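FI20010p1 (Drosophila melanogaster, PDB 7CFB) probably acts as a Tudor-domain scaffold, known as Krimper, in assembling the complex that amplifies piRNAs during gene silencing. Local coordinates at residues A42-N47 and I177-H182; D97-L102 and I112-S117; I108-T113 and I128-H133. All coordinates share one frame; numbering follows the deposited sequence.

Interaction 1. Residues A42-N47 and I177-H182; sequences AAFPEN and IKIRVH
Ile-179 meets Phe-44 through the end of its longer branch: Ile-179 CD1 lies 4.1 Å from CD2 of the Phe-44 ring and approaches it obliquely. CG1 of Ile-179 sits between the backbone N and the carbonyl carbon (chi1 52°), and it is this branch that carries CD1 to the ring. The ring itself is buried, with Val-50 and Ala-52 of strand 49-57 and Leu-189 of strand 189-194 also against it. The carbonyl O of Arg-180 receives a weak hydrogen bond from His-182 ND1, at 3.4 Å and in the plane of the imidazole.

These neighbours place the contact on the five-stranded sheet whose first and last strands also pair, in which strand 176-184 lies between 49-57 and 189-194. The strand order fits the OB fold of the staphylococcal-nuclease-like half expected of an extended Tudor domain. Segment 42-47 belongs to the loop leading into strand 49-57.

Val-181 then makes the densest set of contacts. Its CB is 3.5 Å from Pro-45 O, its CG2 is 3.7 Å from the same oxygen, and its CG1 packs 3.8 Å from Phe-44 O, an acceptor already hydrogen-bonded by Asn-184 ND2. On the backbone side, Val-181 O accepts a hydrogen bond from Asn-47 N at 3.0 Å, with an N-H...O angle of 149°. Thr-48, the next residue, continues the backbone pairing with Val-181. At His-182 the contact thins to the carbonyl O, which lies 4.1 Å from Glu-46 CG. The extended Glu-46 side chain runs on past it, and OE1 accepts a hydrogen bond from Asn-184 N.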
loop_
_atom_site.group_PDB
_atom_site.type_symbol
_atom_site.label_atom_id
_atom_site.label_comp_id
_atom_site.label_asym_id
_atom_site.label_seq_id
_atom_site.Cartn_x
_atom_site.Cartn_y
_atom_site.Cartn_z
ATOM N N ALA A 42 -1.003 -16.315 5.428
ATOM C CA ALA A 42 -0.149 -17.524 5.466
ATOM C C ALA A 42 1.350 -17.181 5.428
ATOM O O ALA A 42 2.121 -17.977 5.862
ATOM C CB ALA A 42 -0.523 -18.463 4.365
ATOM N N ALA A 43 1.728 -16.013 4.909
ATOM C CA ALA A 43 3.109 -15.490 4.837
ATOM C C ALA A 43 3.694 -15.146 6.222
ATOM O O ALA A 43 4.874 -14.959 6.299
ATOM C CB ALA A 43 3.130 -14.315 3.905
ATOM N N PHE A 44 2.883 -15.024 7.263
ATOM C CA PHE A 44 3.391 -14.669 8.606
ATOM C C PHE A 44 2.949 -15.703 9.647
ATOM O O PHE A 44 2.072 -15.446 10.420
ATOM C CB PHE A 44 2.951 -13.249 8.937
ATOM C CG PHE A 44 3.433 -12.221 7.958
ATOM C CD1 PHE A 44 2.718 -11.948 6.821
ATOM C CD2 PHE A 44 4.617 -11.556 8.157
ATOM C CE1 PHE A 44 3.150 -10.993 5.928
ATOM C CE2 PHE A 44 5.055 -10.610 7.256
ATOM C CZ PHE A 44 4.320 -10.332 6.144
ATOM N N PRO A 45 3.573 -16.881 9.645
ATOM C CA PRO A 45 3.233 -17.904 10.574
ATOM C C PRO A 45 3.592 -17.514 12.003
ATOM O O PRO A 45 4.650 -17.099 12.261
ATOM C CB PRO A 45 4.074 -19.117 10.189
ATOM C CG PRO A 45 4.772 -18.749 8.929
ATOM C CD PRO A 45 4.610 -17.267 8.741
ATOM N N GLU A 46 2.686 -17.837 12.906
ATOM C CA GLU A 46 2.850 -17.618 14.361
ATOM C C GLU A 46 4.020 -18.462 14.885
ATOM O O GLU A 46 4.237 -19.533 14.374
ATOM C CB GLU A 46 1.612 -18.122 15.098
ATOM C CG GLU A 46 0.500 -17.125 15.262
ATOM C CD GLU A 46 -0.745 -17.612 15.968
ATOM O OE1 GLU A 46 -1.636 -16.813 16.165
ATOM O OE2 GLU A 46 -0.815 -18.795 16.280
ATOM N N ASN A 47 4.678 -17.967 15.920
ATOM C CA ASN A 47 5.805 -18.611 16.639
ATOM C C ASN A 47 7.002 -18.809 15.729
ATOM O O ASN A 47 7.649 -19.792 15.848
ATOM C CB ASN A 47 5.353 -19.887 17.340
ATOM C CG ASN A 47 4.241 -19.595 18.313
ATOM O OD1 ASN A 47 4.386 -18.765 19.185
ATOM N ND2 ASN A 47 3.118 -20.242 18.129
ATOM N N ILE A 177 13.254 -6.107 7.536
ATOM C CA ILE A 177 13.432 -6.357 8.988
ATOM C C ILE A 177 13.069 -7.805 9.298
ATOM O O ILE A 177 12.546 -8.481 8.433
ATOM C CB ILE A 177 12.592 -5.402 9.850
ATOM C CG1 ILE A 177 11.091 -5.585 9.665
ATOM C CG2 ILE A 177 13.009 -3.969 9.649
ATOM C CD1 ILE A 177 10.277 -4.897 10.714
ATOM N N LYS A 178 13.408 -8.252 10.496
ATOM C CA LYS A 178 12.993 -9.593 10.953
ATOM C C LYS A 178 12.049 -9.387 12.131
ATOM O O LYS A 178 12.377 -8.610 12.980
ATOM C CB LYS A 178 14.184 -10.488 11.290
ATOM C CG LYS A 178 15.240 -10.617 10.206
ATOM C CD LYS A 178 16.287 -11.653 10.499
ATOM C CE LYS A 178 17.356 -11.734 9.429
ATOM N NZ LYS A 178 16.806 -11.913 8.061
ATOM N N ILE A 179 10.901 -10.038 12.114
ATOM C CA ILE A 179 9.899 -9.885 13.198
ATOM C C ILE A 179 9.562 -11.248 13.794
ATOM O O ILE A 179 9.451 -12.178 13.044
ATOM C CB ILE A 179 8.620 -9.202 12.677
ATOM C CG1 ILE A 179 8.075 -9.901 11.440
ATOM C CG2 ILE A 179 8.820 -7.713 12.445
ATOM C CD1 ILE A 179 6.637 -9.661 11.207
ATOM N N ARG A 180 9.475 -11.318 15.116
ATOM C CA ARG A 180 8.983 -12.540 15.780
ATOM C C ARG A 180 7.469 -12.396 15.799
ATOM O O ARG A 180 6.997 -11.498 16.434
ATOM C CB ARG A 180 9.433 -12.718 17.228
ATOM C CG ARG A 180 10.808 -12.187 17.557
ATOM C CD ARG A 180 11.187 -12.576 18.964
ATOM N NE ARG A 180 12.624 -12.529 19.100
ATOM C CZ ARG A 180 13.390 -13.591 19.129
ATOM N NH1 ARG A 180 12.841 -14.780 19.069
ATOM N NH2 ARG A 180 14.688 -13.460 19.250
ATOM N N VAL A 181 6.766 -13.297 15.151
ATOM C CA VAL A 181 5.292 -13.210 15.085
ATOM C C VAL A 181 4.687 -13.818 16.351
ATOM O O VAL A 181 4.794 -14.987 16.527
ATOM C CB VAL A 181 4.828 -13.924 13.809
ATOM C CG1 VAL A 181 3.358 -13.766 13.537
ATOM C CG2 VAL A 181 5.657 -13.509 12.624
ATOM N N HIS A 182 4.218 -12.985 17.263
ATOM C CA HIS A 182 3.522 -13.478 18.473
ATOM C C HIS A 182 2.133 -13.992 18.120
ATOM O O HIS A 182 1.761 -15.017 18.598
ATOM C CB HIS A 182 3.397 -12.380 19.529
ATOM C CG HIS A 182 4.659 -12.020 20.230
ATOM N ND1 HIS A 182 5.809 -11.726 19.567
ATOM C CD2 HIS A 182 4.932 -11.860 21.534
ATOM C CE1 HIS A 182 6.746 -11.438 20.420
ATOM N NE2 HIS A 182 6.231 -11.513 21.619
#

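Interaction 2. Residues D97-L102 and I112-S117; sequences DIFAVL and ITINSS
Phe-99 and Ile-112 face each other as an antiparallel hydrogen-bonded pair in the beta hairpin of strands 99-103 and 108-117, part of the Tudor domain. Both of their paired backbone donors and acceptors are used. Phe-99 N donates to Ile-112 O at 3.0 Å in a nearly straight bond (N-H...O 166°), while Ile-112 N returns a bond to Phe-99 O at 2.9 Å. The short strand segments run at 104° to one another; this pair is the one bridge between them, and Val-101 with Thr-110 carries the pairing on.

Toward Asp-97 a hydroxyl and a water add to the main-chain bonds. Thr-113 OG1, held anti to its backbone N (chi1 -175°), donates to Asp-97 O at 3.0 Å from well above the carbonyl plane. Water 1 gives Asp-97 O a second hydrogen bond at 2.7 Å, and this oxygen is therefore gripped twice. That water also accepts from Ile-114 N at 2.7 Å, linking the two main chains beside the backbone bond between Ile-114 and Gly-96. Farther along, Asn-115 and Ser-116 form a classic beta bulge opposite Asp-124, and Asn-115 ND2 donates to Asp-124 OD2.

The apolar side chains of Phe-99, Val-101 and Ile-112 share one side of the hairpin, where Ile-142 of strand 142-144 touches Phe-99 and Val-101, and Leu-127 touches Ile-112. Ile-112 CG2 stands over one face of the Phe-99 ring, displaced toward the rim and 3.5 Å from CE2, a CH-pi contact. Val-101 CG1 meets CD1 of the longer Ile-112 branch at 3.7 Å, the two side chains crossing at about a right angle. Ile-114 comes to the ring differently, its CG1 lying in the ring plane at the edge, 3.8 Å from Phe-99 CZ.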
loop_
_atom_site.group_PDB
_atom_site.type_symbol
_atom_site.label_atom_id
_atom_site.label_comp_id
_atom_site.label_asym_id
_atom_site.label_seq_id
_atom_site.Cartn_x
_atom_site.Cartn_y
_atom_site.Cartn_z
ATOM N N ASP A 97 -12.947 -1.401 -5.517
ATOM C CA ASP A 97 -12.306 -2.040 -6.688
ATOM C C ASP A 97 -10.836 -1.626 -6.736
ATOM O O ASP A 97 -10.534 -0.530 -6.367
ATOM C CB ASP A 97 -13.137 -1.876 -7.956
ATOM C CG ASP A 97 -14.339 -2.807 -8.022
ATOM O OD1 ASP A 97 -14.529 -3.582 -7.107
ATOM O OD2 ASP A 97 -15.076 -2.741 -8.979
ATOM N N ILE A 98 -9.975 -2.495 -7.227
ATOM C CA ILE A 98 -8.521 -2.203 -7.267
ATOM C C ILE A 98 -8.069 -1.679 -8.637
ATOM O O ILE A 98 -8.487 -2.206 -9.632
ATOM C CB ILE A 98 -7.748 -3.434 -6.800
ATOM C CG1 ILE A 98 -8.159 -3.817 -5.381
ATOM C CG2 ILE A 98 -6.263 -3.223 -6.913
ATOM C CD1 ILE A 98 -7.820 -5.214 -5.058
ATOM N N PHE A 99 -7.236 -0.648 -8.626
ATOM C CA PHE A 99 -6.669 -0.006 -9.830
ATOM C C PHE A 99 -5.280 0.536 -9.510
ATOM O O PHE A 99 -4.740 0.202 -8.477
ATOM C CB PHE A 99 -7.644 0.979 -10.461
ATOM C CG PHE A 99 -7.994 2.183 -9.635
ATOM C CD1 PHE A 99 -8.944 2.113 -8.635
ATOM C CD2 PHE A 99 -7.391 3.394 -9.882
ATOM C CE1 PHE A 99 -9.274 3.229 -7.906
ATOM C CE2 PHE A 99 -7.719 4.511 -9.141
ATOM C CZ PHE A 99 -8.662 4.422 -8.159
ATOM N N ALA A 100 -4.715 1.315 -10.417
ATOM C CA ALA A 100 -3.364 1.857 -10.206
ATOM C C ALA A 100 -3.364 3.380 -10.307
ATOM O O ALA A 100 -4.183 3.931 -11.003
ATOM C CB ALA A 100 -2.418 1.223 -11.178
ATOM N N VAL A 101 -2.479 3.998 -9.549
ATOM C CA VAL A 101 -2.315 5.463 -9.549
ATOM C C VAL A 101 -0.844 5.780 -9.791
ATOM O O VAL A 101 -0.001 5.087 -9.315
ATOM C CB VAL A 101 -2.887 6.120 -8.286
ATOM C CG1 VAL A 101 -2.247 5.612 -7.017
ATOM C CG2 VAL A 101 -2.853 7.628 -8.358
ATOM N N LEU A 102 -0.601 6.826 -10.547
ATOM C CA LEU A 102 0.776 7.224 -10.864
ATOM C C LEU A 102 1.241 8.320 -9.920
ATOM O O LEU A 102 0.527 9.251 -9.725
ATOM C CB LEU A 102 0.829 7.710 -12.315
ATOM C CG LEU A 102 2.103 8.461 -12.680
ATOM C CD1 LEU A 102 3.275 7.524 -12.816
ATOM C CD2 LEU A 102 1.914 9.270 -13.937
ATOM N N ILE A 112 -4.211 0.890 -5.722
ATOM C CA ILE A 112 -5.054 1.790 -4.910
ATOM C C ILE A 112 -6.502 1.333 -4.987
ATOM O O ILE A 112 -6.865 0.712 -5.951
ATOM C CB ILE A 112 -4.895 3.216 -5.473
ATOM C CG1 ILE A 112 -5.527 4.303 -4.600
ATOM C CG2 ILE A 112 -5.324 3.293 -6.923
ATOM C CD1 ILE A 112 -5.459 5.680 -5.152
ATOM N N THR A 113 -7.265 1.659 -3.966
ATOM C CA THR A 113 -8.716 1.460 -3.973
ATOM C C THR A 113 -9.366 2.713 -3.372
ATOM O O THR A 113 -8.784 3.280 -2.485
ATOM C CB THR A 113 -9.098 0.170 -3.257
ATOM O OG1 THR A 113 -10.494 0.099 -3.478
ATOM C CG2 THR A 113 -8.783 0.189 -1.782
ATOM N N ILE A 114 -10.506 3.125 -3.893
ATOM C CA ILE A 114 -11.265 4.257 -3.320
ATOM C C ILE A 114 -12.227 3.668 -2.289
ATOM O O ILE A 114 -12.997 2.836 -2.630
ATOM C CB ILE A 114 -12.011 5.064 -4.386
ATOM C CG1 ILE A 114 -11.074 5.563 -5.479
ATOM C CG2 ILE A 114 -12.739 6.212 -3.736
ATOM C CD1 ILE A 114 -10.245 6.703 -5.049
ATOM N N ASN A 115 -12.131 4.105 -1.052
ATOM C CA ASN A 115 -13.010 3.552 -0.001
ATOM C C ASN A 115 -14.235 4.438 0.244
ATOM O O ASN A 115 -15.231 3.905 0.594
ATOM C CB ASN A 115 -12.223 3.105 1.230
ATOM C CG ASN A 115 -11.436 4.206 1.891
ATOM O OD1 ASN A 115 -10.292 4.443 1.571
ATOM N ND2 ASN A 115 -12.050 4.873 2.836
ATOM N N SER A 116 -14.139 5.741 0.039
ATOM C CA SER A 116 -15.292 6.629 0.309
ATOM C C SER A 116 -15.159 7.965 -0.413
ATOM O O SER A 116 -14.077 8.319 -0.801
ATOM C CB SER A 116 -15.482 6.858 1.787
ATOM O OG SER A 116 -14.506 7.716 2.312
ATOM N N SER A 117 -16.283 8.654 -0.516
ATOM C CA SER A 117 -16.405 10.019 -1.063
ATOM C C SER A 117 -16.110 11.016 0.055
ATOM O O SER A 117 -16.548 10.798 1.158
ATOM C CB SER A 117 -17.776 10.222 -1.601
ATOM O OG SER A 117 -17.858 11.428 -2.310
HETATM O O HOH W 1 -11.622 1.875 -6.054
#

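Interaction 3. Residues I108-T113 and I128-H133; sequences IITRIT and IDFGEH
A buried, almost coplanar salt bridge joins Arg-111 to Asp-129, their guanidinium and carboxylate planes only 17° apart. The grip is side-on: Arg-111 NE reaches Asp-129 OD2 at 2.9 Å with an N-H...O angle of 175°, and Arg-111 NH2 reaches Asp-129 OD1 at 2.9 Å, each oxygen offering its syn lone pair. Ile-128 CD1 sits over the centre of the guanidinium, 3.6 Å from Arg-111 CZ. Leu-152 O and Pro-153 O accept from NH1 and NH2, while Gln-155 N donates to OD1, so further bonds fix the rotation of both groups. Water 3 accepts from Arg-111 N and donates to Asp-129 OD2 at 2.7 Å. Water 2 donates to Arg-111 O, accepts from Asp-129 N and is hydrogen-bonded to Thr-110 OG1. Thr-110 OG1 also lies over one face of the Phe-130 ring, 3.3 Å from its CZ, whereas Ile-108 CD1 meets the ring at its edge, tip to tip. Gly-131, with positive phi (67°), and Glu-132 form a G1 bulge facing Leu-127, closing the turn between strands 123-127 and 132-136. This bulged Asp-Phe-Gly turn is consistent with the Asp-(Tyr/Phe)-Gly turn common in Tudor domains.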
loop_
_atom_site.group_PDB
_atom_site.type_symbol
_atom_site.label_atom_id
_atom_site.label_comp_id
_atom_site.label_asym_id
_atom_site.label_seq_id
_atom_site.Cartn_x
_atom_site.Cartn_y
_atom_site.Cartn_z
ATOM N N ILE A 108 6.541 6.344 -9.992
ATOM C CA ILE A 108 6.166 4.948 -9.629
ATOM C C ILE A 108 4.655 4.804 -9.745
ATOM O O ILE A 108 3.979 5.788 -9.713
ATOM C CB ILE A 108 6.677 4.508 -8.253
ATOM C CG1 ILE A 108 5.874 5.115 -7.110
ATOM C CG2 ILE A 108 8.160 4.734 -8.103
ATOM C CD1 ILE A 108 5.927 4.297 -5.869
ATOM N N ILE A 109 4.182 3.593 -9.975
ATOM C CA ILE A 109 2.724 3.350 -10.089
ATOM C C ILE A 109 2.338 2.317 -9.031
ATOM O O ILE A 109 2.850 1.214 -9.069
ATOM C CB ILE A 109 2.365 2.923 -11.510
ATOM C CG1 ILE A 109 2.633 4.041 -12.515
ATOM C CG2 ILE A 109 0.948 2.423 -11.574
ATOM C CD1 ILE A 109 2.298 3.665 -13.918
ATOM N N THR A 110 1.397 2.674 -8.174
ATOM C CA THR A 110 1.025 1.787 -7.051
ATOM C C THR A 110 -0.460 1.430 -7.079
ATOM O O THR A 110 -1.220 2.208 -7.584
ATOM C CB THR A 110 1.420 2.456 -5.740
ATOM O OG1 THR A 110 1.482 1.492 -4.700
ATOM C CG2 THR A 110 0.501 3.589 -5.366
ATOM N N ARG A 111 -0.805 0.286 -6.495
ATOM C CA ARG A 111 -2.197 -0.225 -6.424
ATOM C C ARG A 111 -2.971 0.604 -5.408
ATOM O O ARG A 111 -2.421 0.939 -4.406
ATOM C CB ARG A 111 -2.250 -1.734 -6.188
ATOM C CG ARG A 111 -1.495 -2.552 -7.216
ATOM C CD ARG A 111 -1.936 -3.988 -7.239
ATOM N NE ARG A 111 -1.603 -4.620 -5.990
ATOM C CZ ARG A 111 -2.139 -5.720 -5.535
ATOM N NH1 ARG A 111 -3.055 -6.355 -6.219
ATOM N NH2 ARG A 111 -1.764 -6.175 -4.374
ATOM N N ILE A 112 -4.211 0.890 -5.722
ATOM C CA ILE A 112 -5.054 1.790 -4.910
ATOM C C ILE A 112 -6.502 1.333 -4.987
ATOM O O ILE A 112 -6.865 0.712 -5.951
ATOM C CB ILE A 112 -4.895 3.216 -5.473
ATOM C CG1 ILE A 112 -5.527 4.303 -4.600
ATOM C CG2 ILE A 112 -5.324 3.293 -6.923
ATOM C CD1 ILE A 112 -5.459 5.680 -5.152
ATOM N N THR A 113 -7.265 1.659 -3.966
ATOM C CA THR A 113 -8.716 1.460 -3.973
ATOM C C THR A 113 -9.366 2.713 -3.372
ATOM O O THR A 113 -8.784 3.280 -2.485
ATOM C CB THR A 113 -9.098 0.170 -3.257
ATOM O OG1 THR A 113 -10.494 0.099 -3.478
ATOM C CG2 THR A 113 -8.783 0.189 -1.782
ATOM N N ILE A 128 -3.021 -0.131 -1.052
ATOM C CA ILE A 128 -3.097 -1.528 -0.542
ATOM C C ILE A 128 -1.714 -2.134 -0.319
ATOM O O ILE A 128 -1.598 -2.942 0.550
ATOM C CB ILE A 128 -4.047 -2.403 -1.381
ATOM C CG1 ILE A 128 -3.477 -2.763 -2.749
ATOM C CG2 ILE A 128 -5.418 -1.775 -1.483
ATOM C CD1 ILE A 128 -4.318 -3.701 -3.539
ATOM N N ASP A 129 -0.743 -1.815 -1.153
ATOM C CA ASP A 129 0.611 -2.396 -1.016
ATOM C C ASP A 129 1.469 -1.653 0.005
ATOM O O ASP A 129 2.417 -2.250 0.441
ATOM C CB ASP A 129 1.253 -2.610 -2.385
ATOM C CG ASP A 129 0.418 -3.499 -3.277
ATOM O OD1 ASP A 129 -0.175 -4.400 -2.767
ATOM O OD2 ASP A 129 0.335 -3.228 -4.430
ATOM N N PHE A 130 1.153 -0.396 0.316
ATOM C CA PHE A 130 1.950 0.418 1.271
ATOM C C PHE A 130 1.287 0.576 2.642
ATOM O O PHE A 130 1.954 0.974 3.544
ATOM C CB PHE A 130 2.203 1.819 0.728
ATOM C CG PHE A 130 2.921 1.906 -0.589
ATOM C CD1 PHE A 130 3.543 0.809 -1.145
ATOM C CD2 PHE A 130 2.967 3.097 -1.282
ATOM C CE1 PHE A 130 4.183 0.899 -2.366
ATOM C CE2 PHE A 130 3.630 3.194 -2.492
ATOM C CZ PHE A 130 4.241 2.093 -3.029
ATOM N N GLY A 131 0.034 0.199 2.788
ATOM C CA GLY A 131 -0.675 0.385 4.055
ATOM C C GLY A 131 -0.905 1.842 4.401
ATOM O O GLY A 131 -0.946 2.132 5.553
ATOM N N GLU A 132 -1.109 2.693 3.395
ATOM C CA GLU A 132 -1.285 4.141 3.670
ATOM C C GLU A 132 -2.647 4.635 3.191
ATOM O O GLU A 132 -3.077 4.237 2.090
ATOM C CB GLU A 132 -0.258 4.949 2.887
ATOM C CG GLU A 132 1.147 4.799 3.408
ATOM C CD GLU A 132 2.100 5.617 2.566
ATOM O OE1 GLU A 132 1.648 6.206 1.563
ATOM O OE2 GLU A 132 3.297 5.667 2.912
ATOM N N HIS A 133 -3.284 5.476 4.005
ATOM C CA HIS A 133 -4.563 6.096 3.597
ATOM C C HIS A 133 -4.210 7.491 3.114
ATOM O O HIS A 133 -3.419 8.116 3.748
ATOM C CB HIS A 133 -5.586 6.092 4.722
ATOM C CG HIS A 133 -5.915 4.729 5.204
ATOM N ND1 HIS A 133 -6.939 4.012 4.706
ATOM C CD2 HIS A 133 -5.329 3.953 6.127
ATOM C CE1 HIS A 133 -6.991 2.860 5.292
ATOM N NE2 HIS A 133 -6.014 2.791 6.150
HETATM O O HOH W 2 -0.260 0.485 -2.789
HETATM O O HOH W 3 1.686 -1.192 -5.587
#

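Overall arrangement
Interactions 2 and 3 are neighbours, with centres 8 Å apart, and both use strand 108-117, sharing Ile-112 and Thr-113. They also touch directly: Val-101 N lies 2.9 Å from Thr-110 O, a probable hydrogen bond, and Ala-100 and Leu-102 pack on Ile-109. Interaction 2 pairs neighbouring strands of the six-stranded antiparallel sheet, while interaction 3 joins strand 108-117 to the turn between 123-127 and 132-136. Interaction 1 belongs to the other sheet; its centre is about 28 Å from that of interaction 2, on the opposite side of the chain's centre, and its nearest atoms are about 10 Å from interaction 3. Along the sequence, 42-47 and 177-182 enclose both other contacts, consistent with a Tudor core inserted into the nuclease-like fold.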